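Local coordinates for chitin oligosaccahride binding protein NagB1 (Paenibacillus sp. FPU-7, PDB 7EHP) that binds short chitin oligosaccharides, N,N'-diacetylchitobiose and the trisaccharide, as an extracellular solute-binding protein that probably hands them to a membrane transporter, at residues 123-126 against 127-130; 291-294 against 295-298; 308-311 against 312-316. One frame throughout, in Å; residues are numbered along the deposited sequence.

Contact 1: 123-126 against 127-130; sequences FYNK and QIFK
Asn125 and Phe129 are joined by the first backbone bond of a short helix, Phe129 N giving its hydrogen to Asn125 O at 3.0 Å just where strand 109-125 runs out, and Lys130 N repeats the step on Lys126 O. The side chain of Asn125 turns back over this helix start. With its CG anti to the backbone N (chi1 -178°), OD1 takes the hydrogen of Ile128 N at 3.0 Å, the donor standing well above the carbonyl plane, and a second, weak bond from Gln127 N. The amide's ND2 meanwhile lies against Ile128 CD1 at 3.5 Å. Apart from the cap, Tyr124 sends a ring edge to Phe129: its CD2 sits 3.5 Å above the centre of the Phe129 ring, in an edge-to-face pair with planes 50° apart. With an alanine in place of Phe129, the Tyr124 edge would probably lose the face it packs on, and a gap is likely to open beside Ala238 of strand 237-243. Tyr124 OH also accepts from Lys126 NZ, which forms a salt bridge with Glu340. This is an asparagine N-cap at a strand-to-helix junction, here within the alpha/beta architecture of a periplasmic-binding-protein fold.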
ATOM      1  N   PHE A 123       1.123  -2.929 -13.326  1.00 19.45           N
ATOM      2  CA  PHE A 123       1.750  -2.037 -14.284  1.00 16.00           C
ATOM      3  C   PHE A 123       2.242  -2.843 -15.477  1.00 19.76           C
ATOM      4  O   PHE A 123       2.726  -3.971 -15.325  1.00 18.43           O
ATOM      5  CB  PHE A 123       2.919  -1.291 -13.638  1.00 15.61           C
ATOM      6  CG  PHE A 123       2.496  -0.280 -12.581  1.00 17.07           C
ATOM      7  CD1 PHE A 123       2.151  -0.702 -11.305  1.00 14.69           C
ATOM      8  CD2 PHE A 123       2.459   1.078 -12.865  1.00 19.95           C
ATOM      9  CE1 PHE A 123       1.760   0.193 -10.333  1.00 18.76           C
ATOM     10  CE2 PHE A 123       2.073   1.993 -11.884  1.00 20.14           C
ATOM     11  CZ  PHE A 123       1.734   1.534 -10.617  1.00 17.01           C
ATOM     12  N   TYR A 124       2.153  -2.272 -16.676  1.00 16.97           N
ATOM     13  CA  TYR A 124       2.688  -3.018 -17.808  1.00 22.97           C
ATOM     14  C   TYR A 124       3.322  -2.076 -18.820  1.00 25.60           C
ATOM     15  O   TYR A 124       3.080  -0.865 -18.828  1.00 24.36           O
ATOM     16  CB  TYR A 124       1.606  -3.899 -18.457  1.00 16.73           C
ATOM     17  CG  TYR A 124       0.592  -3.161 -19.305  1.00 24.14           C
ATOM     18  CD1 TYR A 124      -0.377  -2.320 -18.718  1.00 21.11           C
ATOM     19  CD2 TYR A 124       0.576  -3.329 -20.690  1.00 23.42           C
ATOM     20  CE1 TYR A 124      -1.305  -1.657 -19.500  1.00 18.45           C
ATOM     21  CE2 TYR A 124      -0.350  -2.675 -21.479  1.00 23.15           C
ATOM     22  CZ  TYR A 124      -1.283  -1.845 -20.885  1.00 26.25           C
ATOM     23  OH  TYR A 124      -2.197  -1.214 -21.690  1.00 30.39           O
ATOM     24  N   ASN A 125       4.170  -2.654 -19.663  1.00 22.63           N
ATOM     25  CA  ASN A 125       4.880  -1.915 -20.695  1.00 28.32           C
ATOM     26  C   ASN A 125       4.138  -2.117 -22.017  1.00 27.07           C
ATOM     27  O   ASN A 125       4.162  -3.210 -22.594  1.00 27.58           O
ATOM     28  CB  ASN A 125       6.333  -2.379 -20.767  1.00 19.87           C
ATOM     29  CG  ASN A 125       7.143  -1.621 -21.797  1.00 29.04           C
ATOM     30  OD1 ASN A 125       6.611  -1.183 -22.814  1.00 26.71           O
ATOM     31  ND2 ASN A 125       8.447  -1.455 -21.533  1.00 23.26           N
ATOM     32  N   LYS A 126       3.495  -1.047 -22.497  1.00 28.57           N
ATOM     33  CA  LYS A 126       2.719  -1.109 -23.734  1.00 25.42           C
ATOM     34  C   LYS A 126       3.588  -1.464 -24.933  1.00 30.83           C
ATOM     35  O   LYS A 126       3.107  -2.097 -25.883  1.00 30.45           O
ATOM     36  CB  LYS A 126       2.021   0.236 -23.973  1.00 28.31           C
ATOM     37  CG  LYS A 126       0.815   0.543 -23.074  1.00 23.19           C
ATOM     38  CD  LYS A 126       0.538   2.054 -23.082  1.00 31.44           C
ATOM     39  CE  LYS A 126      -0.931   2.377 -22.916  1.00 37.56           C
ATOM     40  NZ  LYS A 126      -1.534   1.644 -21.789  1.00 40.38           N
ATOM     41  N   GLN A 127       4.866  -1.069 -24.919  1.00 29.93           N
ATOM     42  CA  GLN A 127       5.732  -1.383 -26.054  1.00 23.03           C
ATOM     43  C   GLN A 127       6.208  -2.836 -26.032  1.00 30.53           C
ATOM     44  O   GLN A 127       6.383  -3.439 -27.104  1.00 22.69           O
ATOM     45  CB  GLN A 127       6.922  -0.417 -26.096  1.00 26.86           C
ATOM     46  CG  GLN A 127       8.095  -0.869 -26.974  1.00 34.09           C
ATOM     47  CD  GLN A 127       7.776  -0.901 -28.472  1.00 45.33           C
ATOM     48  OE1 GLN A 127       7.014  -0.073 -28.988  1.00 47.65           O
ATOM     49  NE2 GLN A 127       8.359  -1.871 -29.175  1.00 40.91           N
ATOM     50  N   ILE A 128       6.405  -3.426 -24.847  1.00 25.48           N
ATOM     51  CA  ILE A 128       6.723  -4.850 -24.800  1.00 23.83           C
ATOM     52  C   ILE A 128       5.516  -5.674 -25.232  1.00 25.93           C
ATOM     53  O   ILE A 128       5.653  -6.654 -25.979  1.00 28.29           O
ATOM     54  CB  ILE A 128       7.229  -5.262 -23.406  1.00 24.09           C
ATOM     55  CG1 ILE A 128       8.603  -4.652 -23.124  1.00 27.38           C
ATOM     56  CG2 ILE A 128       7.392  -6.773 -23.315  1.00 23.94           C
ATOM     57  CD1 ILE A 128       9.072  -4.879 -21.690  1.00 25.02           C
ATOM     58  N   PHE A 129       4.311  -5.287 -24.793  1.00 24.35           N
ATOM     59  CA  PHE A 129       3.113  -6.007 -25.228  1.00 25.44           C
ATOM     60  C   PHE A 129       2.944  -5.935 -26.741  1.00 24.53           C
ATOM     61  O   PHE A 129       2.610  -6.941 -27.382  1.00 35.17           O
ATOM     62  CB  PHE A 129       1.867  -5.465 -24.533  1.00 22.07           C
ATOM     63  CG  PHE A 129       1.624  -6.049 -23.170  1.00 23.54           C
ATOM     64  CD1 PHE A 129       2.682  -6.309 -22.305  1.00 20.14           C
ATOM     65  CD2 PHE A 129       0.330  -6.310 -22.739  1.00 20.31           C
ATOM     66  CE1 PHE A 129       2.450  -6.837 -21.046  1.00 17.80           C
ATOM     67  CE2 PHE A 129       0.089  -6.841 -21.487  1.00 22.43           C
ATOM     68  CZ  PHE A 129       1.150  -7.107 -20.637  1.00 19.82           C
ATOM     69  N   LYS A 130       3.190  -4.766 -27.334  1.00 22.63           N
ATOM     70  CA  LYS A 130       3.170  -4.643 -28.793  1.00 26.86           C
ATOM     71  C   LYS A 130       4.163  -5.601 -29.438  1.00 33.05           C
ATOM     72  O   LYS A 130       3.836  -6.315 -30.398  1.00 27.21           O
ATOM     73  CB  LYS A 130       3.474  -3.196 -29.194  1.00 22.11           C
ATOM     74  CG  LYS A 130       3.549  -2.928 -30.704  1.00 35.58           C
ATOM     75  CD  LYS A 130       4.204  -1.557 -31.005  1.00 39.23           C
ATOM     76  CE  LYS A 130       4.422  -1.316 -32.504  1.00 40.20           C
ATOM     77  NZ  LYS A 130       4.835  -2.561 -33.216  1.00 36.69           N
TER

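Contact 2: 291-294 against 295-298; sequences SLNE and REKK
Glu294 and Glu296 have the most surface buried at this helix start, the first running on to Lys298 and the second reaching back to Asn293. The chain of Glu294 lies alongside that of Lys298, and OE1 stops 4.0 Å from Lys298 NZ, a distance at which the opposite charges probably still attract, though beyond a salt bridge. Its backbone O accepts from Lys298 N at 3.0 Å, one turn on. Glu296 exchanges bonds with Asn293 in both directions. Asn293 OD1 accepts from Glu296 N at 3.0 Å, the N-H lying almost in line with the side-chain C=O, and Glu296 OE1 in return takes the hydrogen of Asn293 N, also at 3.0 Å, on its anti side and 30° out of the carboxylate plane. Such a reciprocal exchange defines a capping box. The amide and carboxylate lie stacked, their planes 20° apart, an overlap made possible because the Asn293 CG stands between its own N and carbonyl carbon (chi1 66°). Leu292 points toward the helix, its CD2 resting on Glu296 CB at 3.7 Å. The contact lies at the surface, where the loop after strand 277-288 enters helix 294-307; Leu292 also packs on Lys63 and Leu83, in loops that follow helix 44-58 and helix 71-78, while Arg295 touches Val32, just beyond helix 15-31.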
ATOM      1  N   SER A 291      -0.476  13.129  23.277  1.00 34.51           N
ATOM      2  CA  SER A 291       0.253  14.014  24.189  1.00 38.16           C
ATOM      3  C   SER A 291       0.763  15.239  23.433  1.00 38.72           C
ATOM      4  O   SER A 291       1.943  15.355  23.106  1.00 48.06           O
ATOM      5  CB  SER A 291       1.409  13.264  24.835  1.00 27.72           C
ATOM      6  OG  SER A 291       0.935  12.210  25.641  1.00 50.71           O
ATOM      7  N   LEU A 292      -0.141  16.171  23.160  1.00 36.62           N
ATOM      8  CA  LEU A 292       0.215  17.421  22.506  1.00 35.67           C
ATOM      9  C   LEU A 292      -0.065  18.566  23.464  1.00 40.84           C
ATOM     10  O   LEU A 292      -1.158  18.652  24.032  1.00 47.14           O
ATOM     11  CB  LEU A 292      -0.562  17.624  21.196  1.00 31.98           C
ATOM     12  CG  LEU A 292      -0.258  16.664  20.036  1.00 33.40           C
ATOM     13  CD1 LEU A 292      -1.088  17.006  18.819  1.00 30.38           C
ATOM     14  CD2 LEU A 292       1.206  16.680  19.703  1.00 30.69           C
ATOM     15  N   ASN A 293       0.921  19.431  23.652  1.00 39.92           N
ATOM     16  CA  ASN A 293       0.712  20.655  24.409  1.00 43.10           C
ATOM     17  C   ASN A 293       0.205  21.734  23.441  1.00 48.30           C
ATOM     18  O   ASN A 293      -0.292  21.410  22.357  1.00 41.52           O
ATOM     19  CB  ASN A 293       1.992  21.003  25.178  1.00 38.06           C
ATOM     20  CG  ASN A 293       3.158  21.376  24.274  1.00 36.88           C
ATOM     21  OD1 ASN A 293       2.984  21.805  23.134  1.00 37.95           O
ATOM     22  ND2 ASN A 293       4.365  21.216  24.795  1.00 41.22           N
ATOM     23  N   GLU A 294       0.342  23.021  23.798  1.00 44.11           N
ATOM     24  CA  GLU A 294      -0.319  24.081  23.035  1.00 42.43           C
ATOM     25  C   GLU A 294       0.388  24.391  21.715  1.00 37.08           C
ATOM     26  O   GLU A 294      -0.272  24.450  20.670  1.00 40.65           O
ATOM     27  CB  GLU A 294      -0.450  25.359  23.879  1.00 54.64           C
ATOM     28  CG  GLU A 294       0.867  25.986  24.321  1.00 52.30           C
ATOM     29  CD  GLU A 294       0.707  27.425  24.780  1.00 60.45           C
ATOM     30  OE1 GLU A 294      -0.410  27.981  24.633  1.00 59.25           O
ATOM     31  OE2 GLU A 294       1.707  28.000  25.265  1.00 59.14           O
ATOM     32  N   ARG A 295       1.712  24.638  21.728  1.00 34.23           N
ATOM     33  CA  ARG A 295       2.414  24.849  20.459  1.00 42.77           C
ATOM     34  C   ARG A 295       2.321  23.598  19.599  1.00 35.30           C
ATOM     35  O   ARG A 295       2.148  23.688  18.378  1.00 35.67           O
ATOM     36  CB  ARG A 295       3.904  25.189  20.645  1.00 44.86           C
ATOM     37  CG  ARG A 295       4.323  26.295  21.605  1.00 49.42           C
ATOM     38  CD  ARG A 295       3.759  27.699  21.367  1.00 60.39           C
ATOM     39  NE  ARG A 295       4.176  28.371  20.133  1.00 58.93           N
ATOM     40  CZ  ARG A 295       3.806  29.614  19.835  1.00 44.10           C
ATOM     41  NH1 ARG A 295       3.067  30.294  20.702  1.00 57.19           N
ATOM     42  NH2 ARG A 295       4.193  30.191  18.703  1.00 42.88           N
ATOM     43  N   GLU A 296       2.442  22.424  20.231  1.00 29.97           N
ATOM     44  CA  GLU A 296       2.435  21.158  19.505  1.00 29.43           C
ATOM     45  C   GLU A 296       1.108  20.962  18.801  1.00 28.31           C
ATOM     46  O   GLU A 296       1.062  20.646  17.609  1.00 32.50           O
ATOM     47  CB  GLU A 296       2.715  19.995  20.469  1.00 28.96           C
ATOM     48  CG  GLU A 296       4.185  19.876  20.859  1.00 30.88           C
ATOM     49  CD  GLU A 296       4.456  18.910  22.003  1.00 29.25           C
ATOM     50  OE1 GLU A 296       3.498  18.384  22.605  1.00 34.80           O
ATOM     51  OE2 GLU A 296       5.648  18.675  22.290  1.00 32.74           O
ATOM     52  N   LYS A 297       0.014  21.174  19.527  1.00 31.35           N
ATOM     53  CA  LYS A 297      -1.301  21.083  18.916  1.00 33.47           C
ATOM     54  C   LYS A 297      -1.436  22.094  17.784  1.00 29.20           C
ATOM     55  O   LYS A 297      -1.917  21.762  16.694  1.00 29.65           O
ATOM     56  CB  LYS A 297      -2.377  21.293  19.985  1.00 35.93           C
ATOM     57  CG  LYS A 297      -3.712  20.625  19.700  1.00 36.67           C
ATOM     58  CD  LYS A 297      -4.269  20.000  20.979  1.00 41.31           C
ATOM     59  CE  LYS A 297      -5.650  19.383  20.761  1.00 47.86           C
ATOM     60  NZ  LYS A 297      -6.147  18.656  21.983  1.00 50.29           N
ATOM     61  N   LYS A 298      -0.999  23.337  18.020  1.00 29.87           N
ATOM     62  CA  LYS A 298      -1.051  24.341  16.964  1.00 26.82           C
ATOM     63  C   LYS A 298      -0.287  23.875  15.732  1.00 23.06           C
ATOM     64  O   LYS A 298      -0.706  24.135  14.597  1.00 20.66           O
ATOM     65  CB  LYS A 298      -0.478  25.675  17.455  1.00 32.98           C
ATOM     66  CG  LYS A 298      -1.350  26.470  18.421  1.00 33.03           C
ATOM     67  CD  LYS A 298      -0.640  27.786  18.800  1.00 41.37           C
ATOM     68  CE  LYS A 298      -0.742  28.099  20.289  1.00 43.82           C
ATOM     69  NZ  LYS A 298       0.431  28.894  20.785  1.00 49.90           N
TER

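Contact 3: 308-311 against 312-316; sequences YSEE and MQKRQ
Ser309 and Met312 open the helix here, the hydroxyl OG accepting from Met312 N at 3.1 Å with an N-H...O angle of 163°. OG also bonds to Ile306 O, so a single oxygen links the last turn of helix 294-307 to the first turn of helix 310-320. It can do this because it stands between the backbone N and carbonyl carbon of its own residue (chi1 71°). Ser309 O is taken by Gln313 N, and the carbonyls of Glu310 and Glu311 by Lys314 N and Arg315 N, so three successive carbonyls are met by helix amides. Among the side chains, Glu310 and Lys314 form a salt bridge: OE2, shared with Ser329 N, receives NZ on its anti lone pair at 2.8 Å, while Glu310 CG lies 3.8 Å from Lys314 CD, so the two chains also touch along their methylenes. Glu311 and Arg315 are linked more loosely, through a water that donates to Glu311 OE2 at 2.7 Å and accepts from Arg315 NH1 at 3.0 Å; their stronger partners are Arg27 for Glu311 and Asp23 for Arg315, both on helix 15-31. Gln313, buried, bonds through NE2 to Thr115 O and through OE1 to Met326 N, its side chain about 8 Å from a bound N-acetylglucosamine. This is a serine N-cap, with an i to i+4 glutamate-lysine salt bridge along the first turn, placed at the short break between helix 294-307 and helix 310-320.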
ATOM      1  N   TYR A 308      -3.694  18.527   4.129  1.00 21.42           N
ATOM      2  CA  TYR A 308      -5.006  18.076   3.683  1.00 20.47           C
ATOM      3  C   TYR A 308      -5.747  19.246   3.040  1.00 25.18           C
ATOM      4  O   TYR A 308      -6.779  19.724   3.507  1.00 23.35           O
ATOM      5  CB  TYR A 308      -5.768  17.463   4.846  1.00 17.93           C
ATOM      6  CG  TYR A 308      -5.021  16.299   5.436  1.00 17.99           C
ATOM      7  CD1 TYR A 308      -5.062  15.053   4.823  1.00 16.77           C
ATOM      8  CD2 TYR A 308      -4.270  16.443   6.601  1.00 17.37           C
ATOM      9  CE1 TYR A 308      -4.359  13.979   5.340  1.00 15.83           C
ATOM     10  CE2 TYR A 308      -3.565  15.376   7.130  1.00 17.10           C
ATOM     11  CZ  TYR A 308      -3.621  14.143   6.496  1.00 17.66           C
ATOM     12  OH  TYR A 308      -2.942  13.070   7.013  1.00 19.01           O
ATOM     13  N   SER A 309      -5.189  19.688   1.926  1.00 21.38           N
ATOM     14  CA  SER A 309      -5.717  20.799   1.161  1.00 22.01           C
ATOM     15  C   SER A 309      -5.728  20.396  -0.300  1.00 21.64           C
ATOM     16  O   SER A 309      -4.985  19.506  -0.726  1.00 21.90           O
ATOM     17  CB  SER A 309      -4.860  22.064   1.333  1.00 22.50           C
ATOM     18  OG  SER A 309      -3.616  21.881   0.654  1.00 20.61           O
ATOM     19  N   GLU A 310      -6.558  21.082  -1.077  1.00 16.23           N
ATOM     20  CA  GLU A 310      -6.595  20.775  -2.493  1.00 25.02           C
ATOM     21  C   GLU A 310      -5.275  21.119  -3.163  1.00 23.64           C
ATOM     22  O   GLU A 310      -4.861  20.419  -4.104  1.00 19.01           O
ATOM     23  CB  GLU A 310      -7.798  21.466  -3.144  1.00 30.86           C
ATOM     24  CG  GLU A 310      -7.834  21.356  -4.654  1.00 38.89           C
ATOM     25  CD  GLU A 310      -9.230  21.514  -5.225  1.00 41.72           C
ATOM     26  OE1 GLU A 310     -10.209  21.415  -4.447  1.00 39.03           O
ATOM     27  OE2 GLU A 310      -9.336  21.727  -6.453  1.00 46.91           O
ATOM     28  N   GLU A 311      -4.572  22.137  -2.650  1.00 22.52           N
ATOM     29  CA  GLU A 311      -3.260  22.485  -3.193  1.00 20.65           C
ATOM     30  C   GLU A 311      -2.286  21.313  -3.070  1.00 22.81           C
ATOM     31  O   GLU A 311      -1.608  20.944  -4.033  1.00 19.47           O
ATOM     32  CB  GLU A 311      -2.691  23.716  -2.480  1.00 25.30           C
ATOM     33  CG  GLU A 311      -1.195  23.903  -2.751  1.00 21.12           C
ATOM     34  CD  GLU A 311      -0.526  24.947  -1.871  1.00 25.97           C
ATOM     35  OE1 GLU A 311      -1.153  25.429  -0.902  1.00 27.39           O
ATOM     36  OE2 GLU A 311       0.642  25.276  -2.145  1.00 25.97           O
ATOM     37  N   MET A 312      -2.191  20.719  -1.885  1.00 20.79           N
ATOM     38  CA  MET A 312      -1.176  19.691  -1.738  1.00 21.27           C
ATOM     39  C   MET A 312      -1.631  18.375  -2.369  1.00 20.80           C
ATOM     40  O   MET A 312      -0.817  17.656  -2.958  1.00 18.73           O
ATOM     41  CB  MET A 312      -0.822  19.515  -0.266  1.00 20.79           C
ATOM     42  CG  MET A 312      -0.036  20.686   0.324  1.00 22.87           C
ATOM     43  SD  MET A 312       1.549  20.916  -0.497  1.00 21.39           S
ATOM     44  CE  MET A 312       2.013  22.597  -0.039  1.00 23.82           C
ATOM     45  N   GLN A 313      -2.930  18.061  -2.275  1.00 20.30           N
ATOM     46  CA  GLN A 313      -3.476  16.883  -2.942  1.00 20.54           C
ATOM     47  C   GLN A 313      -3.230  16.931  -4.444  1.00 24.46           C
ATOM     48  O   GLN A 313      -2.827  15.928  -5.052  1.00 18.20           O
ATOM     49  CB  GLN A 313      -4.973  16.771  -2.653  1.00 18.88           C
ATOM     50  CG  GLN A 313      -5.289  16.383  -1.233  1.00 19.27           C
ATOM     51  CD  GLN A 313      -5.127  14.892  -0.985  1.00 21.37           C
ATOM     52  OE1 GLN A 313      -5.994  14.091  -1.355  1.00 21.37           O
ATOM     53  NE2 GLN A 313      -4.019  14.510  -0.357  1.00 20.22           N
ATOM     54  N   LYS A 314      -3.476  18.088  -5.068  1.00 21.14           N
ATOM     55  CA  LYS A 314      -3.208  18.212  -6.504  1.00 22.68           C
ATOM     56  C   LYS A 314      -1.719  18.127  -6.802  1.00 20.39           C
ATOM     57  O   LYS A 314      -1.310  17.504  -7.794  1.00 21.68           O
ATOM     58  CB  LYS A 314      -3.759  19.531  -7.045  1.00 26.09           C
ATOM     59  CG  LYS A 314      -5.241  19.533  -7.363  1.00 33.00           C
ATOM     60  CD  LYS A 314      -5.684  20.928  -7.805  1.00 42.23           C
ATOM     61  CE  LYS A 314      -6.982  20.889  -8.581  1.00 48.05           C
ATOM     62  NZ  LYS A 314      -7.609  22.237  -8.619  1.00 53.55           N
ATOM     63  N   ARG A 315      -0.894  18.758  -5.958  1.00 19.07           N
ATOM     64  CA  ARG A 315       0.546  18.775  -6.190  1.00 20.56           C
ATOM     65  C   ARG A 315       1.111  17.355  -6.248  1.00 20.90           C
ATOM     66  O   ARG A 315       1.843  16.995  -7.181  1.00 20.16           O
ATOM     67  CB  ARG A 315       1.228  19.600  -5.098  1.00 21.13           C
ATOM     68  CG  ARG A 315       2.748  19.532  -5.133  1.00 22.48           C
ATOM     69  CD  ARG A 315       3.388  20.619  -4.279  1.00 18.71           C
ATOM     70  NE  ARG A 315       4.833  20.403  -4.123  1.00 25.02           N
ATOM     71  CZ  ARG A 315       5.613  21.106  -3.307  1.00 22.72           C
ATOM     72  NH1 ARG A 315       5.087  22.089  -2.576  1.00 19.87           N
ATOM     73  NH2 ARG A 315       6.914  20.838  -3.223  1.00 16.57           N
ATOM     74  N   GLN A 316       0.773  16.526  -5.261  1.00 18.20           N
ATOM     75  CA  GLN A 316       1.336  15.183  -5.222  1.00 19.00           C
ATOM     76  C   GLN A 316       0.763  14.325  -6.336  1.00 18.66           C
ATOM     77  O   GLN A 316       1.422  13.387  -6.800  1.00 19.14           O
ATOM     78  CB  GLN A 316       1.098  14.544  -3.856  1.00 14.88           C
ATOM     79  CG  GLN A 316      -0.373  14.307  -3.559  1.00 18.27           C
ATOM     80  CD  GLN A 316      -0.586  13.518  -2.292  1.00 20.61           C
ATOM     81  OE1 GLN A 316       0.275  13.509  -1.405  1.00 18.80           O
ATOM     82  NE2 GLN A 316      -1.737  12.840  -2.195  1.00 15.18           N
TER
HETATM   83  O   HOH W   1       2.812  23.941  -3.159  1.00 26.57           O

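Overall arrangement
Followed from the N terminus, the three contacts stand in series, none nesting in or crossing another, and each is local, joining neighbouring residues where a helix begins. Contact 1 turns the end of strand 109-125 into helix 126-132. Far along the chain, contact 2 starts helix 294-307 after the loop that leaves strand 277-288, and contact 3 starts helix 310-320 directly after that helix ends. Contacts 1 and 2 lie on opposite sides of the chain's centre, with centres about 50 Å apart; contact 3 has its centre about 24 Å from that of contact 2. The two strands that lead to contacts 1 and 2 pair antiparallel in one mixed sheet, so these distant helix starts share a common framework.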